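Paenibacillus xanthan lyase (Paenibacillus, PDB 6F2P) probably removes terminal mannosyl residues from the side chains of xanthan by beta-elimination, as a family 8 polysaccharide lyase. Local coordinates at residues A[293-297]-A[333-338]; A[301-305]-A[341-345]; A[929-933]-A[967-971]; A[936-942]-A[1027-1032]. One frame throughout, in Å; residues are numbered along the deposited sequence. Where two conformers were deposited one is given.

Interaction 1: A[293-297]-A[333-338]; sequences DKAAV and TFLKAV. With CA (calcium ion), chain E.
Segment 293-297 is helical, near the start of helix 292-307, and faces 333-338, whose residues 333-336 have helical phi/psi before the chain extends at Val338. CA atoms come closest at Lys294-Thr333 (6.9 Å) and Val297-Phe334 (5.7 Å). Asp293 O lies 3.7 Å from Thr333 CG2; with chi1 p, Asp293 OD2 accepts a hydrogen bond of 3.0 Å from water 1, which lies 2.8 Å from the calcium. The exposed Lys294 extends along the rim, bringing NZ within 3.9 Å of Ala337 CB. Val297, chi1 t, points toward the loop: its CG1 packs on Val338 CG1 (3.6 Å), Phe334 CD1 (3.8 Å) and Ala337 CB (4.2 Å), a branched, compact side chain suited to this apolar hollow. Thr333 serves both neighbours, its CG2 4.1 Å from Val297 CG2 and its OG1, chi1 m, 2.3 Å from the calcium. Three waters, Asp329 and Asp331 join Thr333 in a calcium-binding loop between helices 312-328 and 340-351.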
loop_
_atom_site.group_PDB
_atom_site.type_symbol
_atom_site.label_atom_id
_atom_site.label_comp_id
_atom_site.label_asym_id
_atom_site.label_seq_id
_atom_site.Cartn_x
_atom_site.Cartn_y
_atom_site.Cartn_z
ATOM N N ASP A 293 -22.628 11.001 -5.556
ATOM C CA ASP A 293 -23.824 10.225 -5.888
ATOM C C ASP A 293 -24.057 10.128 -7.395
ATOM O O ASP A 293 -24.501 9.092 -7.889
ATOM C CB ASP A 293 -25.067 10.755 -5.172
ATOM C CG ASP A 293 -25.436 12.168 -5.593
ATOM O OD1 ASP A 293 -24.560 12.915 -6.086
ATOM O OD2 ASP A 293 -26.616 12.531 -5.410
ATOM N N LYS A 294 -23.741 11.194 -8.127
ATOM C CA LYS A 294 -23.846 11.141 -9.588
ATOM C C LYS A 294 -22.717 10.295 -10.174
ATOM O O LYS A 294 -22.914 9.591 -11.164
ATOM C CB LYS A 294 -23.866 12.547 -10.217
ATOM C CG LYS A 294 -25.257 13.157 -10.380
ATOM C CD LYS A 294 -25.904 12.756 -11.710
ATOM C CE LYS A 294 -27.205 13.522 -11.961
ATOM N NZ LYS A 294 -27.665 13.467 -13.389
ATOM N N ALA A 295 -21.543 10.356 -9.548
ATOM C CA ALA A 295 -20.367 9.637 -10.039
ATOM C C ALA A 295 -20.563 8.138 -9.944
ATOM O O ALA A 295 -19.947 7.374 -10.683
ATOM C CB ALA A 295 -19.125 10.047 -9.261
ATOM N N ALA A 296 -21.423 7.726 -9.021
ATOM C CA ALA A 296 -21.670 6.312 -8.763
ATOM C C ALA A 296 -22.477 5.666 -9.880
ATOM O O ALA A 296 -22.427 4.443 -10.078
ATOM C CB ALA A 296 -22.395 6.154 -7.441
ATOM N N VAL A 297 -23.221 6.498 -10.603
ATOM C CA VAL A 297 -24.186 6.011 -11.581
ATOM C C VAL A 297 -23.568 5.188 -12.713
ATOM O O VAL A 297 -24.079 4.122 -13.052
ATOM C CB VAL A 297 -25.055 7.159 -12.144
ATOM C CG1 VAL A 297 -25.844 6.683 -13.333
ATOM C CG2 VAL A 297 -25.997 7.682 -11.061
ATOM N N THR A 333 -31.721 9.039 -8.142
ATOM C CA THR A 333 -30.483 9.507 -8.751
ATOM C C THR A 333 -30.149 8.691 -9.996
ATOM O O THR A 333 -29.936 9.257 -11.067
ATOM C CB THR A 333 -29.298 9.432 -7.760
ATOM O OG1 THR A 333 -29.601 10.193 -6.587
ATOM C CG2 THR A 333 -28.029 9.976 -8.397
ATOM N N PHE A 334 -30.121 7.365 -9.850
ATOM C CA PHE A 334 -29.825 6.475 -10.972
ATOM C C PHE A 334 -30.874 6.541 -12.093
ATOM O O PHE A 334 -30.530 6.820 -13.249
ATOM C CB PHE A 334 -29.647 5.023 -10.503
ATOM C CG PHE A 334 -29.308 4.059 -11.620
ATOM C CD1 PHE A 334 -27.999 3.868 -12.013
ATOM C CD2 PHE A 334 -30.300 3.355 -12.276
ATOM C CE1 PHE A 334 -27.692 2.994 -13.035
ATOM C CE2 PHE A 334 -29.997 2.490 -13.300
ATOM C CZ PHE A 334 -28.697 2.304 -13.677
ATOM N N LEU A 335 -32.140 6.280 -11.755
ATOM C CA LEU A 335 -33.220 6.210 -12.756
ATOM C C LEU A 335 -33.395 7.492 -13.560
ATOM O O LEU A 335 -33.740 7.448 -14.743
ATOM C CB LEU A 335 -34.550 5.788 -12.121
ATOM C CG LEU A 335 -34.554 4.331 -11.648
ATOM C CD1 LEU A 335 -35.731 4.040 -10.747
ATOM C CD2 LEU A 335 -34.545 3.376 -12.830
ATOM N N LYS A 336 -33.133 8.630 -12.930
ATOM C CA LYS A 336 -33.285 9.914 -13.610
ATOM C C LYS A 336 -32.073 10.277 -14.459
ATOM O O LYS A 336 -32.085 11.286 -15.165
ATOM C CB LYS A 336 -33.538 11.026 -12.596
ATOM C CG LYS A 336 -34.902 10.979 -11.947
ATOM C CD LYS A 336 -34.874 11.683 -10.607
ATOM C CE LYS A 336 -36.264 12.074 -10.164
ATOM N NZ LYS A 336 -36.808 13.166 -11.022
ATOM N N ALA A 337 -31.026 9.461 -14.395
ATOM C CA ALA A 337 -29.777 9.807 -15.074
ATOM C C ALA A 337 -29.454 8.936 -16.286
ATOM O O ALA A 337 -28.814 9.394 -17.217
ATOM C CB ALA A 337 -28.617 9.794 -14.090
ATOM N N VAL A 338 -29.900 7.688 -16.280
ATOM C CA VAL A 338 -29.502 6.741 -17.317
ATOM C C VAL A 338 -30.495 6.626 -18.464
ATOM O O VAL A 338 -31.584 7.209 -18.438
ATOM C CB VAL A 338 -29.319 5.336 -16.732
ATOM C CG1 VAL A 338 -28.282 5.368 -15.634
ATOM C CG2 VAL A 338 -30.644 4.819 -16.214
HETATM CA CA CA E . -29.802 9.480 -4.381
HETATM O O HOH W 1 -28.718 11.820 -3.410
HETATM O O HOH W 2 -27.838 8.199 -4.767
HETATM O O HOH W 3 -30.312 7.961 -2.592
#

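Interaction 2: A[301-305]-A[341-345]; sequences ASIIR and DLIIA
Two helical segments of the alpha-helical region of this family 8 lyase, 301-305 on helix 292-307 and 341-345 on helix 340-351, cross steeply: the signed crossing angle is 70° and the axes approach to 10.9 Å. CA atoms are nearest at Ala301-Leu342 (7.1 Å) and Ile304-Ala345 (7.5 Å), an i, i+3 spacing on both helices. Small and branched apolar residues alternate at the crossing. Ala301 CB meets Leu342 CD1 at 3.9 Å, and Ile304 CG2 (chi1 m, chi2 t) touches Ala345 CB at 3.9 Å and Leu342 CD2 at 4.3 Å; each alanine methyl meets a larger branched side chain from the other helix. Leu342, m and t, also puts CD2 over one face of the Arg305 guanidinium, a flat surface that accepts an apolar neighbour. Arg305 is also in a cation-pi contact with Phe242. Arg305 chi1 and chi2, both m, carry the long side chain across to Asp341 (chi1 t), where a salt bridge closes the contact: Arg305 NH2 donates to Asp341 OD2 at 2.7 Å.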
loop_
_atom_site.group_PDB
_atom_site.type_symbol
_atom_site.label_atom_id
_atom_site.label_comp_id
_atom_site.label_asym_id
_atom_site.label_seq_id
_atom_site.Cartn_x
_atom_site.Cartn_y
_atom_site.Cartn_z
ATOM N N ALA A 301 -24.216 1.241 -13.526
ATOM C CA ALA A 301 -24.629 0.898 -14.883
ATOM C C ALA A 301 -23.704 -0.154 -15.454
ATOM O O ALA A 301 -24.146 -1.090 -16.115
ATOM C CB ALA A 301 -24.641 2.138 -15.780
ATOM N N SER A 302 -22.415 0.004 -15.193
ATOM C CA SER A 302 -21.422 -0.939 -15.685
ATOM C C SER A 302 -21.613 -2.306 -15.052
ATOM O O SER A 302 -21.401 -3.332 -15.704
ATOM C CB SER A 302 -20.014 -0.423 -15.399
ATOM O OG SER A 302 -19.704 0.709 -16.197
ATOM N N ILE A 303 -22.018 -2.316 -13.782
ATOM C CA ILE A 303 -22.199 -3.568 -13.054
ATOM C C ILE A 303 -23.399 -4.340 -13.603
ATOM O O ILE A 303 -23.352 -5.570 -13.756
ATOM C CB ILE A 303 -22.323 -3.334 -11.531
ATOM C CG1 ILE A 303 -20.982 -2.858 -10.967
ATOM C CG2 ILE A 303 -22.729 -4.613 -10.830
ATOM C CD1 ILE A 303 -21.021 -2.458 -9.505
ATOM N N ILE A 304 -24.465 -3.605 -13.912
ATOM C CA ILE A 304 -25.636 -4.168 -14.577
ATOM C C ILE A 304 -25.260 -4.767 -15.936
ATOM O O ILE A 304 -25.679 -5.875 -16.275
ATOM C CB ILE A 304 -26.716 -3.101 -14.764
ATOM C CG1 ILE A 304 -27.277 -2.692 -13.401
ATOM C CG2 ILE A 304 -27.816 -3.604 -15.673
ATOM C CD1 ILE A 304 -28.240 -1.536 -13.466
ATOM N N ARG A 305 -24.457 -4.039 -16.704
ATOM C CA ARG A 305 -23.979 -4.543 -17.984
ATOM C C ARG A 305 -23.126 -5.785 -17.798
ATOM O O ARG A 305 -23.221 -6.733 -18.578
ATOM C CB ARG A 305 -23.179 -3.474 -18.730
ATOM C CG ARG A 305 -24.019 -2.342 -19.295
ATOM C CD ARG A 305 -24.711 -2.761 -20.570
ATOM N NE ARG A 305 -25.646 -1.745 -21.057
ATOM C CZ ARG A 305 -26.943 -1.960 -21.261
ATOM N NH1 ARG A 305 -27.478 -3.156 -21.023
ATOM N NH2 ARG A 305 -27.708 -0.976 -21.705
ATOM N N ASP A 341 -32.957 1.994 -21.744
ATOM C CA ASP A 341 -32.462 0.629 -21.671
ATOM C C ASP A 341 -32.077 0.243 -20.248
ATOM O O ASP A 341 -32.481 -0.809 -19.741
ATOM C CB ASP A 341 -31.245 0.479 -22.575
ATOM C CG ASP A 341 -31.040 -0.939 -23.026
ATOM O OD1 ASP A 341 -32.050 -1.668 -23.145
ATOM O OD2 ASP A 341 -29.876 -1.325 -23.257
ATOM N N LEU A 342 -31.303 1.109 -19.605
ATOM C CA LEU A 342 -30.878 0.859 -18.237
ATOM C C LEU A 342 -32.015 1.019 -17.238
ATOM O O LEU A 342 -32.041 0.324 -16.225
ATOM C CB LEU A 342 -29.702 1.757 -17.868
ATOM C CG LEU A 342 -28.417 1.320 -18.558
ATOM C CD1 LEU A 342 -27.383 2.422 -18.526
ATOM C CD2 LEU A 342 -27.903 0.058 -17.885
ATOM N N ILE A 343 -32.951 1.927 -17.517
ATOM C CA ILE A 343 -34.124 2.087 -16.665
ATOM C C ILE A 343 -34.882 0.773 -16.635
ATOM O O ILE A 343 -35.307 0.292 -15.578
ATOM C CB ILE A 343 -35.060 3.163 -17.199
ATOM C CG1 ILE A 343 -34.381 4.529 -17.126
ATOM C CG2 ILE A 343 -36.364 3.164 -16.419
ATOM C CD1 ILE A 343 -35.239 5.649 -17.593
ATOM N N ILE A 344 -35.025 0.180 -17.814
ATOM C CA ILE A 344 -35.702 -1.094 -17.948
ATOM C C ILE A 344 -34.969 -2.163 -17.154
ATOM O O ILE A 344 -35.577 -2.857 -16.333
ATOM C CB ILE A 344 -35.802 -1.497 -19.414
ATOM C CG1 ILE A 344 -36.662 -0.479 -20.170
ATOM C CG2 ILE A 344 -36.386 -2.888 -19.537
ATOM C CD1 ILE A 344 -36.590 -0.624 -21.667
ATOM N N ALA A 345 -33.663 -2.276 -17.384
ATOM C CA ALA A 345 -32.832 -3.242 -16.664
ATOM C C ALA A 345 -32.895 -3.015 -15.160
ATOM O O ALA A 345 -33.068 -3.956 -14.397
ATOM C CB ALA A 345 -31.398 -3.182 -17.142
#

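Interaction 3: A[929-933]-A[967-971]; sequences QTDRY and MWAAH. With CA (calcium ion), chain G.
Loop 929-933, between strands 924-926 and 937-939, runs against 967-971, which leaves the end of strand 960-967; their directions differ by 176°. CA atoms are nearest at Asp931-Ala969 (4.6 Å) and Tyr933-Met967 (7.2 Å). Thr930 and Arg932 both have positive phi, so the loop kinks on each side of Asp931 and presents this residue to the facing chain.

The polar link is made by Asp931, whose short carboxylate suits a nearby amide: Ala970 N donates to OD2 at 2.7 Å. Gln929, longer and pointing toward the partner, sets OE1 over one face of the His971 ring, 3.2 Å from CD2.

Van der Waals contacts fill the rest. Asp931 CB lies 3.3 Å from Ala969 CA, a closeness that the small alanine permits. Met967, extended with chi1 and chi2 t, brings its SD against the loop, 3.5 Å from Arg932 CB and 3.8 Å from Tyr933 CB.

To the calcium Tyr933 contributes its backbone O (2.3 Å), joined by Asp936 O and side-chain oxygens of Asp910, Asn911 and Asp1032 in this Golvesin C-terminal domain. A carboxylate-to-amide bond and a backbone-to-calcium bond thus hold a loop that has no regular strand pairing with 967-971.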
loop_
_atom_site.group_PDB
_atom_site.type_symbol
_atom_site.label_atom_id
_atom_site.label_comp_id
_atom_site.label_asym_id
_atom_site.label_seq_id
_atom_site.Cartn_x
_atom_site.Cartn_y
_atom_site.Cartn_z
ATOM N N GLN A 929 52.800 -12.931 43.625
ATOM C CA GLN A 929 53.728 -13.219 42.528
ATOM C C GLN A 929 53.562 -12.327 41.282
ATOM O O GLN A 929 54.551 -12.020 40.603
ATOM C CB GLN A 929 53.662 -14.703 42.132
ATOM C CG GLN A 929 54.644 -15.623 42.887
ATOM C CD GLN A 929 55.860 -16.001 42.048
ATOM O OE1 GLN A 929 56.946 -16.260 42.575
ATOM N NE2 GLN A 929 55.679 -16.035 40.732
ATOM N N THR A 930 52.324 -11.903 41.009
ATOM C CA THR A 930 51.935 -11.264 39.734
ATOM C C THR A 930 52.279 -12.120 38.514
ATOM O O THR A 930 52.625 -11.598 37.445
ATOM C CB THR A 930 52.502 -9.830 39.524
ATOM O OG1 THR A 930 53.904 -9.896 39.245
ATOM C CG2 THR A 930 52.251 -8.958 40.734
ATOM N N ASP A 931 52.161 -13.437 38.690
ATOM C CA ASP A 931 52.299 -14.397 37.597
ATOM C C ASP A 931 50.939 -14.576 36.949
ATOM O O ASP A 931 50.660 -15.581 36.302
ATOM C CB ASP A 931 52.865 -15.720 38.073
ATOM C CG ASP A 931 54.331 -15.888 37.721
ATOM O OD1 ASP A 931 54.824 -15.154 36.833
ATOM O OD2 ASP A 931 54.988 -16.765 38.327
ATOM N N ARG A 932 50.078 -13.597 37.203
ATOM C CA ARG A 932 48.987 -13.211 36.310
ATOM C C ARG A 932 47.647 -13.930 36.452
ATOM O O ARG A 932 47.352 -14.582 37.460
ATOM C CB ARG A 932 49.448 -13.197 34.840
ATOM C CG ARG A 932 50.735 -12.408 34.570
ATOM C CD ARG A 932 50.474 -11.094 33.871
ATOM N NE ARG A 932 49.672 -11.266 32.667
ATOM C CZ ARG A 932 48.476 -10.718 32.494
ATOM N NH1 ARG A 932 47.953 -9.962 33.451
ATOM N NH2 ARG A 932 47.809 -10.919 31.367
ATOM N N TYR A 933 46.869 -13.786 35.383
ATOM C CA TYR A 933 45.417 -13.957 35.368
ATOM C C TYR A 933 44.549 -13.657 36.591
ATOM O O TYR A 933 44.477 -14.430 37.547
ATOM C CB TYR A 933 44.914 -15.135 34.529
ATOM C CG TYR A 933 43.788 -14.637 33.657
ATOM C CD1 TYR A 933 44.043 -14.070 32.410
ATOM C CD2 TYR A 933 42.480 -14.645 34.119
ATOM C CE1 TYR A 933 43.007 -13.576 31.624
ATOM C CE2 TYR A 933 41.449 -14.158 33.352
ATOM C CZ TYR A 933 41.711 -13.625 32.104
ATOM O OH TYR A 933 40.666 -13.142 31.346
ATOM N N MET A 967 47.353 -21.036 32.615
ATOM C CA MET A 967 48.330 -20.135 33.196
ATOM C C MET A 967 48.411 -20.416 34.686
ATOM O O MET A 967 47.436 -20.878 35.285
ATOM C CB MET A 967 47.903 -18.691 32.957
ATOM C CG MET A 967 48.867 -17.644 33.477
ATOM S SD MET A 967 48.324 -16.006 32.984
ATOM C CE MET A 967 48.421 -16.154 31.202
ATOM N N TRP A 968 49.571 -20.155 35.281
ATOM C CA TRP A 968 49.751 -20.344 36.715
ATOM C C TRP A 968 50.876 -19.465 37.262
ATOM O O TRP A 968 51.610 -18.828 36.500
ATOM C CB TRP A 968 50.019 -21.820 37.036
ATOM C CG TRP A 968 51.166 -22.405 36.258
ATOM C CD1 TRP A 968 52.490 -22.092 36.384
ATOM C CD2 TRP A 968 51.088 -23.408 35.237
ATOM N NE1 TRP A 968 53.241 -22.833 35.504
ATOM C CE2 TRP A 968 52.405 -23.650 34.788
ATOM C CE3 TRP A 968 50.035 -24.124 34.657
ATOM C CZ2 TRP A 968 52.696 -24.578 33.787
ATOM C CZ3 TRP A 968 50.324 -25.045 33.661
ATOM C CH2 TRP A 968 51.646 -25.264 33.239
ATOM N N ALA A 969 51.005 -19.450 38.587
ATOM C CA ALA A 969 52.059 -18.704 39.272
ATOM C C ALA A 969 53.306 -19.554 39.555
ATOM O O ALA A 969 53.300 -20.406 40.447
ATOM C CB ALA A 969 51.519 -18.093 40.555
ATOM N N ALA A 970 54.377 -19.311 38.803
ATOM C CA ALA A 970 55.577 -20.142 38.891
ATOM C C ALA A 970 56.553 -19.653 39.956
ATOM O O ALA A 970 56.625 -18.457 40.235
ATOM C CB ALA A 970 56.270 -20.227 37.534
ATOM N N HIS A 971 57.306 -20.578 40.550
ATOM C CA HIS A 971 58.345 -20.197 41.507
ATOM C C HIS A 971 59.469 -21.228 41.622
ATOM O O HIS A 971 60.193 -21.477 40.659
ATOM C CB HIS A 971 57.750 -19.903 42.887
ATOM C CG HIS A 971 58.547 -18.914 43.686
ATOM N ND1 HIS A 971 58.367 -18.730 45.041
ATOM C CD2 HIS A 971 59.523 -18.051 43.317
ATOM C CE1 HIS A 971 59.201 -17.802 45.472
ATOM N NE2 HIS A 971 59.913 -17.372 44.446
HETATM CA CA CA G . 43.316 -15.916 38.926
#

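Interaction 4: A[936-942]-A[1027-1032]; sequences DYIHDGN and GYVVAD. With CA (calcium ion), chain G.
Strands 937-939 and 1030-1039 pair antiparallel in a sheet of the Golvesin C-terminal domain, joining 936-942 to 1027-1032, whose directions lie 158° apart. Ile938 and Ala1031 form the hydrogen-bonded pair (CA-CA 5.3 Å; Ile938 N to Ala1031 O 3.1 Å, Ala1031 N to Ile938 O 2.9 Å). His939 and Val1030 form the next, non-hydrogen-bonded one, His939 CA lying 4.5 Å from Val1030 CA. Ile938 CG1 meets Ala1031 CB at 3.7 Å on one sheet face; His939 and Val1030 point to the other.

Tyr1028 and Asn942 bury the largest areas, where the chain turns out of the pairing through Gly941 and Asn942, both at positive phi. The Tyr1028 ring (chi1 m) is broad enough to back this turn: Asn942 CB (chi1 t) sits over its face in a CH-pi contact, 3.7 Å from the centroid, and Gly941 C lies 3.3 Å from CE1. The ring's edge meets the face of His939 in a T-shaped pair, centroids 5.6 Å apart, planes at 76°.

Ile938 is the next most buried. Beyond its ladder, Asp940 N donates to Val1029 O (3.2 Å), and Asp940 (chi1 p) returns OD1 to Val1029 N (2.7 Å), its carboxylate taking the place of a strand carbonyl, while OD2 pairs with Lys945. At the other end calcium bridges the two segments, bound by Asp936 O at 2.4 Å and Asp1032 OD1 at 2.5 Å.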
loop_
_atom_site.group_PDB
_atom_site.type_symbol
_atom_site.label_atom_id
_atom_site.label_comp_id
_atom_site.label_asym_id
_atom_site.label_seq_id
_atom_site.Cartn_x
_atom_site.Cartn_y
_atom_site.Cartn_z
ATOM N N ASP A 936 44.191 -12.603 41.794
ATOM C CA ASP A 936 44.797 -13.624 42.630
ATOM C C ASP A 936 44.961 -14.968 41.919
ATOM O O ASP A 936 44.627 -15.112 40.740
ATOM C CB ASP A 936 43.926 -13.822 43.877
ATOM C CG ASP A 936 42.529 -14.354 43.546
ATOM O OD1 ASP A 936 42.150 -14.378 42.352
ATOM O OD2 ASP A 936 41.793 -14.722 44.487
ATOM N N TYR A 937 45.494 -15.937 42.661
ATOM C CA TYR A 937 45.474 -17.352 42.300
ATOM C C TYR A 937 45.298 -18.137 43.595
ATOM O O TYR A 937 45.332 -17.556 44.672
ATOM C CB TYR A 937 46.770 -17.760 41.601
ATOM C CG TYR A 937 48.029 -17.274 42.281
ATOM C CD1 TYR A 937 48.612 -17.998 43.312
ATOM C CD2 TYR A 937 48.639 -16.092 41.882
ATOM C CE1 TYR A 937 49.765 -17.553 43.931
ATOM C CE2 TYR A 937 49.794 -15.639 42.492
ATOM C CZ TYR A 937 50.354 -16.371 43.516
ATOM O OH TYR A 937 51.506 -15.918 44.124
ATOM N N ILE A 938 45.110 -19.447 43.502
ATOM C CA ILE A 938 44.962 -20.252 44.708
ATOM C C ILE A 938 45.982 -21.394 44.780
ATOM O O ILE A 938 46.573 -21.770 43.768
ATOM C CB ILE A 938 43.520 -20.787 44.869
ATOM C CG1 ILE A 938 43.079 -21.561 43.628
ATOM C CG2 ILE A 938 42.559 -19.643 45.124
ATOM C CD1 ILE A 938 41.705 -22.185 43.768
ATOM N N HIS A 939 46.207 -21.920 45.983
ATOM C CA HIS A 939 47.140 -23.031 46.169
ATOM C C HIS A 939 46.720 -23.987 47.287
ATOM O O HIS A 939 45.948 -23.617 48.174
ATOM C CB HIS A 939 48.587 -22.538 46.356
ATOM C CG HIS A 939 48.811 -21.727 47.597
ATOM N ND1 HIS A 939 48.703 -22.256 48.865
ATOM C CD2 HIS A 939 49.169 -20.430 47.761
ATOM C CE1 HIS A 939 48.968 -21.317 49.757
ATOM N NE2 HIS A 939 49.255 -20.200 49.113
ATOM N N ASP A 940 47.231 -25.217 47.231
ATOM C CA ASP A 940 46.812 -26.279 48.149
ATOM C C ASP A 940 47.599 -26.283 49.462
ATOM O O ASP A 940 47.305 -27.063 50.374
ATOM C CB ASP A 940 46.906 -27.655 47.473
ATOM C CG ASP A 940 48.344 -28.092 47.212
ATOM O OD1 ASP A 940 49.202 -27.221 46.929
ATOM O OD2 ASP A 940 48.609 -29.314 47.291
ATOM N N GLY A 941 48.598 -25.408 49.550
ATOM C CA GLY A 941 49.394 -25.280 50.753
ATOM C C GLY A 941 50.306 -26.468 50.977
ATOM O O GLY A 941 50.644 -26.793 52.117
ATOM N N ASN A 942 50.708 -27.105 49.880
ATOM C CA ASN A 942 51.557 -28.301 49.900
ATOM C C ASN A 942 51.115 -29.340 50.924
ATOM O O ASN A 942 51.949 -29.971 51.570
ATOM C CB ASN A 942 53.034 -27.941 50.117
ATOM C CG ASN A 942 53.985 -28.930 49.443
ATOM O OD1 ASN A 942 53.603 -30.056 49.128
ATOM N ND2 ASN A 942 55.226 -28.506 49.216
ATOM N N GLY A 1027 55.378 -30.673 45.501
ATOM C CA GLY A 1027 55.444 -29.291 45.937
ATOM C C GLY A 1027 54.079 -28.624 45.934
ATOM O O GLY A 1027 53.042 -29.295 45.951
ATOM N N TYR A 1028 54.081 -27.295 45.912
ATOM C CA TYR A 1028 52.841 -26.524 45.934
ATOM C C TYR A 1028 52.068 -26.647 44.622
ATOM O O TYR A 1028 52.646 -26.565 43.537
ATOM C CB TYR A 1028 53.133 -25.047 46.225
ATOM C CG TYR A 1028 53.350 -24.734 47.689
ATOM C CD1 TYR A 1028 52.273 -24.547 48.544
ATOM C CD2 TYR A 1028 54.631 -24.618 48.216
ATOM C CE1 TYR A 1028 52.466 -24.259 49.881
ATOM C CE2 TYR A 1028 54.832 -24.333 49.554
ATOM C CZ TYR A 1028 53.742 -24.156 50.381
ATOM O OH TYR A 1028 53.921 -23.870 51.714
ATOM N N VAL A 1029 50.755 -26.830 44.729
ATOM C CA VAL A 1029 49.898 -26.905 43.549
ATOM C C VAL A 1029 49.088 -25.617 43.358
ATOM O O VAL A 1029 48.231 -25.291 44.171
ATOM C CB VAL A 1029 48.941 -28.118 43.626
ATOM C CG1 VAL A 1029 48.017 -28.160 42.408
ATOM C CG2 VAL A 1029 49.729 -29.408 43.744
ATOM N N VAL A 1030 49.361 -24.894 42.276
ATOM C CA VAL A 1030 48.668 -23.639 41.982
ATOM C C VAL A 1030 47.532 -23.834 40.973
ATOM O O VAL A 1030 47.680 -24.562 39.992
ATOM C CB VAL A 1030 49.662 -22.560 41.453
ATOM C CG1 VAL A 1030 48.929 -21.380 40.826
ATOM C CG2 VAL A 1030 50.590 -22.093 42.569
ATOM N N ALA A 1031 46.397 -23.189 41.230
ATOM C CA ALA A 1031 45.282 -23.148 40.283
ATOM C C ALA A 1031 44.976 -21.696 39.920
ATOM O O ALA A 1031 44.747 -20.872 40.805
ATOM C CB ALA A 1031 44.044 -23.823 40.878
ATOM N N ASP A 1032 44.968 -21.381 38.625
ATOM C CA ASP A 1032 44.795 -19.998 38.176
ATOM C C ASP A 1032 43.707 -19.849 37.103
ATOM O O ASP A 1032 42.559 -19.521 37.418
ATOM C CB ASP A 1032 46.134 -19.434 37.680
ATOM C CG ASP A 1032 46.087 -17.941 37.412
ATOM O OD1 ASP A 1032 45.220 -17.248 37.988
ATOM O OD2 ASP A 1032 46.937 -17.456 36.631
HETATM CA CA CA G . 43.316 -15.916 38.926
#

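In the fold
The four contacts form two clusters on opposite sides of the chain's centre. Interactions 1 and 2 share helix 292-307, with centres 11 Å apart; their segments alternate along the sequence, and Phe334 of the calcium loop reaches Ile304 of the helix crossing. Interactions 3 and 4, much later in the chain and likewise interleaved, have centres 10 Å apart within the Golvesin C-terminal domain, where Tyr933, Asp936 and Asp1032 bring both to one calcium ion. Centres in different clusters lie about 96 to 101 Å apart. One calcium sits in the loop of interaction 1 and touches helix 292-307 through a water, while another is shared by interactions 3 and 4, at sites far apart in this elongated lyase.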